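Local coordinates for outer surface protein (Bacillus cereus ATCC 14579, PDB 1X7F) that is of unknown function but is probably a 6-phospho-N-acetylmuramidase that cleaves phosphorylated muramyl sugars in cell-wall recycling, at residues Phe112-Asp123 with Tyr139-Val147; Gly125-Asn136 with Tyr153-Asn163. All coordinates share one frame; numbering follows the deposited sequence. Where two conformers were deposited one is given.

How the interactions relate
Both contacts belong to the eight-stranded parallel sheet and surrounding helices of the (beta/alpha)8-type N-terminal domain, and they interleave along the chain. Interaction 1 pairs strands 119-122 and 142-146; interaction 2 packs helix 129-134, which connects those two strands, against helix 153-157, which follows the second. Their centres lie 15 Å apart, and they meet in a layer of mostly aliphatic contacts. Met134 CE touches Ile120 CD1 at 3.5 Å and Glu131 CG touches Leu122 CD1 at 3.5 Å; the polar exception is Tyr153 OH, 3.6 Å from Leu145 CD2. Helix 129-134 thus rests on the sheet through one side while another meets its neighbouring helix. No ligand marks a substrate site near either contact.

Interaction 1 of 2, residues Phe112-Asp123 with Tyr139-Val147; sequences FAELGADGIRLD and YGLKIELNV
Lys142 N donates to Asp118 O at 2.9 Å, starting the parallel ladder that joins strands 119-122 and 142-146. The ladder continues with Ile120 N to Lys142 O, Glu144 N to Ile120 O (2.7 Å) and Leu122 N to Glu144 O. Asp118 O also accepts from a water that bridges to Gly140 O. Beyond Leu122 the direct pairing gives way: a second water accepts from Asn146 N, and the Asn146 amide reaches past it, ND2 meeting Asp123 O on a lone pair at 3.0 Å. Asn146 OD1 is taken by Ser148 N.

On the face carrying Arg121 and Glu144, the extended arginine lays its CD 3.1 Å from Glu144 OE2. That oxygen lies at the guanidinium edge, but its salt bridge to NE is long (3.8 Å); Glu144 OE1 pairs instead with Arg57. Arg121 NH1 binds Asp123 OD1 from above the carboxylate plane at 2.8 Å, and NH2 is satisfied by Cys170 O and Asn172 OD1.

The face carrying Ile120, Leu122, Ile143 and Leu145 is apolar: Leu122 CD1 packs on Ile143 CG2 at 3.7 Å. Near the helix end, closed by a Schellman motif at Gly116, Leu141 CD2 lies 3.2 Å from Ala117 O, with CD1 turned to Ala113 and Phe112. Strands 89-94 and 167-170 flank the pair in the sheet, and Met134 of helix 129-134 packs on Ile120, Leu122 and Ile143.

Interaction 2 of 2, residues Gly125-Asn136 with Tyr153-Asn163; sequences GFDGLTEAKMTN and YLENILSHQAN
Tyr153 and Glu131 join two helices on the outside of a (beta/alpha)8-type barrel domain, where helix 129-134 and helix 153-157 cross at -64° with their axes 9.3 Å apart. Three polar links span the contact. Tyr153 OH donates to Glu131 OE2, modelled at a very short 2.4 Å, so its exact length is doubtful; the oxygen lies at the ring edge, with the carboxylate and ring planes 71° apart. The firmer bond to OE2 comes from Phe126 N, at 2.8 Å on the syn side, and the tyrosine hydroxyl sits at this same oxygen. Asn156 ND2 donates to Asp127 O at 2.8 Å from above the carbonyl plane, a bent bond that meets no lone pair, next to the N-cap residue Gly128. At the far end Thr135 OG1 accepts from Asn163 N while donating to Ala132 O, and is thereby held in both roles; its chi1 of 68° sets the hydroxyl between the backbone N and carbonyl carbon. Beside it Asn136 OD1 approaches Asn163 CB, the two amide planes being nearly parallel.

Apolar contacts fill the middle. Gly128 brings its backbone close to Ile157, the CA atoms of the two residues being 4.4 Å apart, and Ile157 CG1 then reaches Glu131 CB. Ala132 CB fits between His160 CB and Ala162 CB, meeting the latter at 3.7 Å, and also packs against the backbone oxygen of Ile157.

The aromatic contact is a CH-pi interaction at His160. Ser159 OG sits over the centre of one ring face, and Leu129 crosses the opposite face, placing CD1 3.8 Å from the ring centroid and nearest ND1, at 3.5 Å.

Interaction 1 of 2, residues Phe112-Asp123 with Tyr139-Val147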
loop_
_atom_site.group_PDB
_atom_site.type_symbol
_atom_site.label_atom_id
_atom_site.label_comp_id
_atom_site.label_asym_id
_atom_site.label_seq_id
_atom_site.Cartn_x
_atom_site.Cartn_y
_atom_site.Cartn_z
ATOM N N PHE A 112 -2.307 27.176 10.489
ATOM C CA PHE A 112 -1.753 25.857 10.171
ATOM C C PHE A 112 -0.236 25.924 9.969
ATOM O O PHE A 112 0.487 24.992 10.333
ATOM C CB PHE A 112 -2.442 25.249 8.939
ATOM C CG PHE A 112 -3.954 25.321 8.994
ATOM C CD1 PHE A 112 -4.674 24.582 9.936
ATOM C CD2 PHE A 112 -4.662 26.134 8.103
ATOM C CE1 PHE A 112 -6.074 24.654 9.993
ATOM C CE2 PHE A 112 -6.065 26.212 8.151
ATOM C CZ PHE A 112 -6.771 25.471 9.098
ATOM N N ALA A 113 0.231 27.041 9.408
ATOM C CA ALA A 113 1.663 27.307 9.241
ATOM C C ALA A 113 2.373 27.432 10.591
ATOM O O ALA A 113 3.440 26.840 10.790
ATOM C CB ALA A 113 1.881 28.568 8.405
ATOM N N GLU A 114 1.762 28.186 11.511
ATOM C CA GLU A 114 2.317 28.415 12.849
ATOM C C GLU A 114 2.487 27.129 13.660
ATOM O O GLU A 114 3.412 27.020 14.469
ATOM C CB GLU A 114 1.470 29.430 13.636
ATOM C CG GLU A 114 1.335 30.810 12.996
ATOM C CD GLU A 114 2.640 31.605 12.962
ATOM O OE1 GLU A 114 3.616 31.166 12.297
ATOM O OE2 GLU A 114 2.682 32.686 13.586
ATOM N N LEU A 115 1.588 26.166 13.449
ATOM C CA LEU A 115 1.713 24.845 14.070
ATOM C C LEU A 115 2.922 24.078 13.550
ATOM O O LEU A 115 3.561 23.337 14.297
ATOM C CB LEU A 115 0.456 23.999 13.845
ATOM C CG LEU A 115 -0.815 24.297 14.639
ATOM C CD1 LEU A 115 -1.648 23.033 14.704
ATOM C CD2 LEU A 115 -0.516 24.822 16.048
ATOM N N GLY A 116 3.224 24.264 12.267
ATOM C CA GLY A 116 4.335 23.570 11.611
ATOM C C GLY A 116 3.853 22.470 10.684
ATOM O O GLY A 116 4.629 21.596 10.277
ATOM N N ALA A 117 2.556 22.503 10.379
ATOM C CA ALA A 117 1.941 21.583 9.434
ATOM C C ALA A 117 2.458 21.859 8.027
ATOM O O ALA A 117 2.793 22.997 7.687
ATOM C CB ALA A 117 0.436 21.717 9.480
ATOM N N ASP A 118 2.524 20.806 7.221
ATOM C CA ASP A 118 3.045 20.884 5.857
ATOM C C ASP A 118 1.920 21.049 4.848
ATOM O O ASP A 118 2.152 21.445 3.701
ATOM C CB ASP A 118 3.869 19.632 5.546
ATOM C CG ASP A 118 5.150 19.568 6.358
ATOM O OD1 ASP A 118 6.102 20.289 6.006
ATOM O OD2 ASP A 118 5.297 18.840 7.363
ATOM N N GLY A 119 0.703 20.739 5.294
ATOM C CA GLY A 119 -0.485 20.813 4.460
ATOM C C GLY A 119 -1.767 20.604 5.237
ATOM O O GLY A 119 -1.744 20.263 6.417
ATOM N N ILE A 120 -2.886 20.828 4.559
ATOM C CA ILE A 120 -4.211 20.641 5.136
ATOM C C ILE A 120 -5.071 19.798 4.212
ATOM O O ILE A 120 -4.952 19.895 2.986
ATOM C CB ILE A 120 -4.921 21.998 5.421
ATOM C CG1 ILE A 120 -4.799 22.945 4.223
ATOM C CG2 ILE A 120 -4.398 22.627 6.712
ATOM C CD1 ILE A 120 -5.917 23.949 4.149
ATOM N N ARG A 121 -5.934 18.978 4.808
ATOM C CA ARG A 121 -6.889 18.197 4.038
ATOM C C ARG A 121 -8.206 18.935 3.874
ATOM O O ARG A 121 -8.695 19.599 4.799
ATOM C CB ARG A 121 -7.105 16.812 4.647
ATOM C CG ARG A 121 -7.814 15.843 3.698
ATOM C CD ARG A 121 -7.523 14.374 3.944
ATOM N NE ARG A 121 -8.238 13.517 3.002
ATOM C CZ ARG A 121 -9.510 13.176 3.142
ATOM N NH1 ARG A 121 -10.201 13.618 4.181
ATOM N NH2 ARG A 121 -10.096 12.392 2.253
ATOM N N LEU A 122 -8.743 18.857 2.659
ATOM C CA LEU A 122 -10.091 19.316 2.371
ATOM C C LEU A 122 -10.950 18.066 2.208
ATOM O O LEU A 122 -11.117 17.538 1.104
ATOM C CB LEU A 122 -10.130 20.199 1.123
ATOM C CG LEU A 122 -9.358 21.522 1.160
ATOM C CD1 LEU A 122 -9.599 22.283 -0.123
ATOM C CD2 LEU A 122 -9.726 22.376 2.368
ATOM N N ASP A 123 -11.457 17.591 3.342
ATOM C CA ASP A 123 -12.302 16.405 3.431
ATOM C C ASP A 123 -13.566 16.557 2.567
ATOM O O ASP A 123 -13.974 15.632 1.853
ATOM C CB ASP A 123 -12.667 16.181 4.903
ATOM C CG ASP A 123 -13.356 14.856 5.145
ATOM O OD1 ASP A 123 -12.986 13.862 4.483
ATOM O OD2 ASP A 123 -14.270 14.718 5.993
ATOM N N TYR A 139 2.340 30.423 2.498
ATOM C CA TYR A 139 3.007 29.708 3.591
ATOM C C TYR A 139 3.625 28.394 3.137
ATOM O O TYR A 139 4.179 27.651 3.950
ATOM C CB TYR A 139 2.046 29.486 4.768
ATOM C CG TYR A 139 1.282 30.732 5.170
ATOM C CD1 TYR A 139 -0.078 30.856 4.884
ATOM C CD2 TYR A 139 1.919 31.793 5.820
ATOM C CE1 TYR A 139 -0.787 32.001 5.237
ATOM C CE2 TYR A 139 1.217 32.942 6.179
ATOM C CZ TYR A 139 -0.134 33.037 5.883
ATOM O OH TYR A 139 -0.840 34.165 6.232
ATOM N N GLY A 140 3.531 28.120 1.836
ATOM C CA GLY A 140 4.066 26.898 1.236
ATOM C C GLY A 140 3.335 25.651 1.683
ATOM O O GLY A 140 3.927 24.568 1.766
ATOM N N LEU A 141 2.044 25.797 1.965
ATOM C CA LEU A 141 1.234 24.683 2.450
ATOM C C LEU A 141 0.665 23.852 1.305
ATOM O O LEU A 141 0.232 24.393 0.286
ATOM C CB LEU A 141 0.115 25.204 3.357
ATOM C CG LEU A 141 0.547 25.736 4.730
ATOM C CD1 LEU A 141 -0.490 26.683 5.313
ATOM C CD2 LEU A 141 0.825 24.581 5.690
ATOM N N LYS A 142 0.697 22.533 1.471
ATOM C CA LYS A 142 0.076 21.608 0.524
ATOM C C LYS A 142 -1.433 21.587 0.746
ATOM O O LYS A 142 -1.894 21.634 1.888
ATOM C CB LYS A 142 0.629 20.189 0.701
ATOM C CG LYS A 142 2.077 19.988 0.286
ATOM C CD LYS A 142 2.237 19.884 -1.230
ATOM C CE LYS A 142 3.692 20.030 -1.646
ATOM N NZ LYS A 142 4.261 21.326 -1.191
ATOM N N ILE A 143 -2.201 21.530 -0.339
ATOM C CA ILE A 143 -3.649 21.364 -0.233
ATOM C C ILE A 143 -4.000 19.928 -0.594
ATOM O O ILE A 143 -3.932 19.545 -1.763
ATOM C CB ILE A 143 -4.428 22.371 -1.139
ATOM C CG1 ILE A 143 -3.922 23.827 -0.977
ATOM C CG2 ILE A 143 -5.940 22.250 -0.902
ATOM C CD1 ILE A 143 -3.979 24.404 0.435
ATOM N N GLU A 144 -4.352 19.138 0.419
ATOM C CA GLU A 144 -4.756 17.747 0.214
ATOM C C GLU A 144 -6.246 17.623 -0.111
ATOM O O GLU A 144 -7.101 18.081 0.644
ATOM C CB GLU A 144 -4.396 16.871 1.413
ATOM C CG GLU A 144 -4.699 15.397 1.174
ATOM C CD GLU A 144 -3.997 14.489 2.154
ATOM O OE1 GLU A 144 -2.920 13.968 1.816
ATOM O OE2 GLU A 144 -4.517 14.286 3.262
ATOM N N LEU A 145 -6.538 17.009 -1.250
ATOM C CA LEU A 145 -7.908 16.806 -1.690
ATOM C C LEU A 145 -8.370 15.382 -1.380
ATOM O O LEU A 145 -7.553 14.467 -1.230
ATOM C CB LEU A 145 -8.038 17.080 -3.190
ATOM C CG LEU A 145 -7.578 18.431 -3.744
ATOM C CD1 LEU A 145 -7.573 18.353 -5.246
ATOM C CD2 LEU A 145 -8.459 19.587 -3.263
ATOM N N ASN A 146 -9.682 15.214 -1.285
ATOM C CA ASN A 146 -10.293 13.909 -1.098
ATOM C C ASN A 146 -10.313 13.169 -2.435
ATOM O O ASN A 146 -10.966 13.606 -3.381
ATOM C CB ASN A 146 -11.728 14.080 -0.553
ATOM C CG ASN A 146 -12.313 12.784 0.017
ATOM O OD1 ASN A 146 -11.852 11.671 -0.276
ATOM N ND2 ASN A 146 -13.320 12.933 0.853
ATOM N N VAL A 147 -9.602 12.051 -2.511
ATOM C CA VAL A 147 -9.592 11.219 -3.727
ATOM C C VAL A 147 -10.897 10.423 -3.877
ATOM O O VAL A 147 -11.313 10.120 -5.002
ATOM C CB VAL A 147 -8.358 10.285 -3.774
ATOM C CG1 VAL A 147 -8.249 9.559 -5.113
ATOM C CG2 VAL A 147 -7.101 11.096 -3.573
HETATM O O HOH W 1 4.884 22.189 3.261
HETATM O O HOH W 2 -11.427 17.736 -1.304
#

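Interaction 2 of 2, residues Gly125-Asn136 with Tyr153-Asn163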
loop_
_atom_site.group_PDB
_atom_site.type_symbol
_atom_site.label_atom_id
_atom_site.label_comp_id
_atom_site.label_asym_id
_atom_site.label_seq_id
_atom_site.Cartn_x
_atom_site.Cartn_y
_atom_site.Cartn_z
ATOM N N GLY A 125 -15.259 19.288 -0.343
ATOM C CA GLY A 125 -14.860 20.303 -1.307
ATOM C C GLY A 125 -15.754 21.526 -1.354
ATOM O O GLY A 125 -16.722 21.650 -0.591
ATOM N N PHE A 126 -15.412 22.440 -2.257
ATOM C CA PHE A 126 -16.175 23.663 -2.469
ATOM C C PHE A 126 -16.536 23.740 -3.953
ATOM O O PHE A 126 -16.845 22.712 -4.568
ATOM C CB PHE A 126 -15.373 24.895 -2.002
ATOM C CG PHE A 126 -14.699 24.710 -0.662
ATOM C CD1 PHE A 126 -13.388 24.241 -0.585
ATOM C CD2 PHE A 126 -15.377 24.992 0.522
ATOM C CE1 PHE A 126 -12.760 24.058 0.648
ATOM C CE2 PHE A 126 -14.757 24.810 1.762
ATOM C CZ PHE A 126 -13.446 24.341 1.822
ATOM N N ASP A 127 -16.478 24.941 -4.528
ATOM C CA ASP A 127 -16.856 25.162 -5.925
ATOM C C ASP A 127 -15.693 24.959 -6.901
ATOM O O ASP A 127 -15.827 25.234 -8.099
ATOM C CB ASP A 127 -17.445 26.567 -6.095
ATOM C CG ASP A 127 -16.444 27.669 -5.778
ATOM O OD1 ASP A 127 -16.603 28.790 -6.314
ATOM O OD2 ASP A 127 -15.470 27.512 -5.007
ATOM N N GLY A 128 -14.558 24.487 -6.388
ATOM C CA GLY A 128 -13.348 24.327 -7.191
ATOM C C GLY A 128 -12.488 25.581 -7.233
ATOM O O GLY A 128 -11.259 25.495 -7.232
ATOM N N LEU A 129 -13.138 26.742 -7.281
ATOM C CA LEU A 129 -12.450 28.028 -7.275
ATOM C C LEU A 129 -11.732 28.283 -5.947
ATOM O O LEU A 129 -10.594 28.757 -5.940
ATOM C CB LEU A 129 -13.435 29.166 -7.591
ATOM C CG LEU A 129 -12.925 30.603 -7.743
ATOM C CD1 LEU A 129 -11.920 30.744 -8.887
ATOM C CD2 LEU A 129 -14.097 31.553 -7.948
ATOM N N THR A 130 -12.398 27.960 -4.835
ATOM C CA THR A 130 -11.827 28.146 -3.497
ATOM C C THR A 130 -10.542 27.335 -3.332
ATOM O O THR A 130 -9.540 27.854 -2.835
ATOM C CB THR A 130 -12.858 27.768 -2.404
ATOM O OG1 THR A 130 -14.048 28.546 -2.575
ATOM C CG2 THR A 130 -12.370 28.189 -1.024
ATOM N N GLU A 131 -10.591 26.068 -3.756
ATOM C CA GLU A 131 -9.432 25.171 -3.769
ATOM C C GLU A 131 -8.268 25.777 -4.552
ATOM O O GLU A 131 -7.139 25.829 -4.054
ATOM C CB GLU A 131 -9.808 23.812 -4.374
ATOM C CG GLU A 131 -10.620 22.900 -3.462
ATOM C CD GLU A 131 -12.124 23.132 -3.542
ATOM O OE1 GLU A 131 -12.567 24.257 -3.841
ATOM O OE2 GLU A 131 -12.877 22.172 -3.294
ATOM N N ALA A 132 -8.566 26.234 -5.772
ATOM C CA ALA A 132 -7.592 26.888 -6.650
ATOM C C ALA A 132 -6.830 28.024 -5.970
ATOM O O ALA A 132 -5.580 28.074 -6.067
ATOM C CB ALA A 132 -8.278 27.397 -7.918
ATOM N N LYS A 133 -7.582 28.923 -5.282
ATOM C CA LYS A 133 -6.980 30.071 -4.597
ATOM C C LYS A 133 -6.126 29.671 -3.396
ATOM O O LYS A 133 -5.164 30.367 -3.044
ATOM C CB LYS A 133 -8.046 31.080 -4.157
ATOM C CG LYS A 133 -8.425 32.088 -5.234
ATOM C CD LYS A 133 -9.884 31.960 -5.641
ATOM C CE LYS A 133 -10.782 32.828 -4.746
ATOM N NZ LYS A 133 -12.176 32.294 -4.715
ATOM N N MET A 134 -6.486 28.550 -2.771
ATOM C CA MET A 134 -5.749 28.044 -1.612
ATOM C C MET A 134 -4.360 27.503 -1.973
ATOM O O MET A 134 -3.440 27.538 -1.140
ATOM C CB MET A 134 -6.566 26.977 -0.881
ATOM C CG MET A 134 -7.744 27.540 -0.101
ATOM S SD MET A 134 -8.855 26.250 0.489
ATOM C CE MET A 134 -7.972 25.662 1.941
ATOM N N THR A 135 -4.215 27.017 -3.211
ATOM C CA THR A 135 -2.931 26.497 -3.699
ATOM C C THR A 135 -1.899 27.613 -3.872
ATOM O O THR A 135 -0.698 27.343 -3.982
ATOM C CB THR A 135 -3.100 25.710 -5.025
ATOM O OG1 THR A 135 -3.477 26.597 -6.086
ATOM C CG2 THR A 135 -4.263 24.742 -4.946
ATOM N N ASN A 136 -2.378 28.861 -3.898
ATOM C CA ASN A 136 -1.512 30.041 -3.989
ATOM C C ASN A 136 -1.199 30.662 -2.622
ATOM O O ASN A 136 -0.804 31.826 -2.549
ATOM C CB ASN A 136 -2.126 31.110 -4.914
ATOM C CG ASN A 136 -2.391 30.590 -6.328
ATOM O OD1 ASN A 136 -1.591 29.631 -6.878
ATOM N ND2 ASN A 136 -3.512 31.231 -6.948
ATOM N N TYR A 153 -13.494 16.596 -10.324
ATOM C CA TYR A 153 -13.200 17.572 -9.276
ATOM C C TYR A 153 -11.943 18.359 -9.639
ATOM O O TYR A 153 -11.948 19.599 -9.621
ATOM C CB TYR A 153 -13.036 16.825 -7.939
ATOM C CG TYR A 153 -12.789 17.666 -6.697
ATOM C CD1 TYR A 153 -11.958 17.189 -5.683
ATOM C CD2 TYR A 153 -13.383 18.920 -6.524
ATOM C CE1 TYR A 153 -11.723 17.933 -4.533
ATOM C CE2 TYR A 153 -13.146 19.676 -5.372
ATOM C CZ TYR A 153 -12.311 19.170 -4.387
ATOM O OH TYR A 153 -12.060 19.881 -3.243
ATOM N N LEU A 154 -10.884 17.629 -9.994
ATOM C CA LEU A 154 -9.628 18.223 -10.464
ATOM C C LEU A 154 -9.781 19.095 -11.708
ATOM O O LEU A 154 -9.220 20.197 -11.760
ATOM C CB LEU A 154 -8.570 17.140 -10.711
ATOM C CG LEU A 154 -7.838 16.561 -9.498
ATOM C CD1 LEU A 154 -7.029 15.334 -9.907
ATOM C CD2 LEU A 154 -6.940 17.613 -8.860
ATOM N N GLU A 155 -10.538 18.594 -12.686
ATOM C CA GLU A 155 -10.806 19.303 -13.947
ATOM C C GLU A 155 -11.413 20.677 -13.681
ATOM O O GLU A 155 -11.161 21.632 -14.416
ATOM C CB GLU A 155 -11.763 18.487 -14.827
ATOM C CG GLU A 155 -11.417 17.006 -14.964
ATOM C CD GLU A 155 -10.351 16.724 -16.010
ATOM O OE1 GLU A 155 -10.153 17.561 -16.920
ATOM O OE2 GLU A 155 -9.716 15.653 -15.930
ATOM N N ASN A 156 -12.214 20.751 -12.619
ATOM C CA ASN A 156 -12.856 21.978 -12.164
ATOM C C ASN A 156 -11.831 22.925 -11.525
ATOM O O ASN A 156 -11.695 24.076 -11.951
ATOM C CB ASN A 156 -13.982 21.616 -11.184
ATOM C CG ASN A 156 -14.863 22.796 -10.827
ATOM O OD1 ASN A 156 -15.204 23.630 -11.674
ATOM N ND2 ASN A 156 -15.259 22.859 -9.561
ATOM N N ILE A 157 -11.100 22.415 -10.529
ATOM C CA ILE A 157 -10.063 23.166 -9.808
ATOM C C ILE A 157 -8.991 23.736 -10.742
ATOM O O ILE A 157 -8.629 24.907 -10.629
ATOM C CB ILE A 157 -9.414 22.287 -8.694
ATOM C CG1 ILE A 157 -10.445 21.915 -7.625
ATOM C CG2 ILE A 157 -8.214 22.996 -8.052
ATOM C CD1 ILE A 157 -10.003 20.790 -6.708
ATOM N N LEU A 158 -8.505 22.907 -11.664
ATOM C CA LEU A 158 -7.438 23.309 -12.586
ATOM C C LEU A 158 -7.901 24.221 -13.733
ATOM O O LEU A 158 -7.068 24.833 -14.411
ATOM C CB LEU A 158 -6.701 22.083 -13.134
ATOM C CG LEU A 158 -6.066 21.144 -12.096
ATOM C CD1 LEU A 158 -5.643 19.846 -12.744
ATOM C CD2 LEU A 158 -4.891 21.794 -11.381
ATOM N N SER A 159 -9.215 24.309 -13.948
ATOM C CA SER A 159 -9.775 25.226 -14.951
ATOM C C SER A 159 -9.690 26.674 -14.472
ATOM O O SER A 159 -9.786 27.616 -15.275
ATOM C CB SER A 159 -11.220 24.862 -15.311
ATOM O OG SER A 159 -12.135 25.321 -14.332
ATOM N N HIS A 160 -9.523 26.843 -13.161
ATOM C CA HIS A 160 -9.194 28.143 -12.576
ATOM C C HIS A 160 -7.666 28.271 -12.506
ATOM O O HIS A 160 -6.955 27.282 -12.680
ATOM C CB HIS A 160 -9.838 28.295 -11.190
ATOM C CG HIS A 160 -11.294 27.936 -11.155
ATOM N ND1 HIS A 160 -12.275 28.737 -11.704
ATOM C CD2 HIS A 160 -11.934 26.859 -10.638
ATOM C CE1 HIS A 160 -13.455 28.167 -11.527
ATOM N NE2 HIS A 160 -13.276 27.027 -10.883
ATOM N N GLN A 161 -7.159 29.483 -12.284
ATOM C CA GLN A 161 -5.715 29.672 -12.129
ATOM C C GLN A 161 -5.218 29.044 -10.826
ATOM O O GLN A 161 -5.279 29.652 -9.751
ATOM C CB GLN A 161 -5.332 31.150 -12.235
ATOM C CG GLN A 161 -4.856 31.580 -13.631
ATOM C CD GLN A 161 -5.966 31.605 -14.683
ATOM O OE1 GLN A 161 -6.642 30.597 -14.920
ATOM N NE2 GLN A 161 -6.137 32.754 -15.330
ATOM N N ALA A 162 -4.736 27.808 -10.946
ATOM C CA ALA A 162 -4.360 27.003 -9.788
ATOM C C ALA A 162 -2.941 26.457 -9.908
ATOM O O ALA A 162 -2.527 26.015 -10.983
ATOM C CB ALA A 162 -5.344 25.856 -9.607
ATOM N N ASN A 163 -2.207 26.492 -8.797
ATOM C CA ASN A 163 -0.903 25.845 -8.714
ATOM C C ASN A 163 -1.076 24.352 -8.451
ATOM O O ASN A 163 -1.203 23.928 -7.289
ATOM C CB ASN A 163 -0.036 26.493 -7.618
ATOM C CG ASN A 163 1.336 25.811 -7.448
ATOM O OD1 ASN A 163 1.714 24.964 -8.275
ATOM N ND2 ASN A 163 2.065 26.173 -6.370
#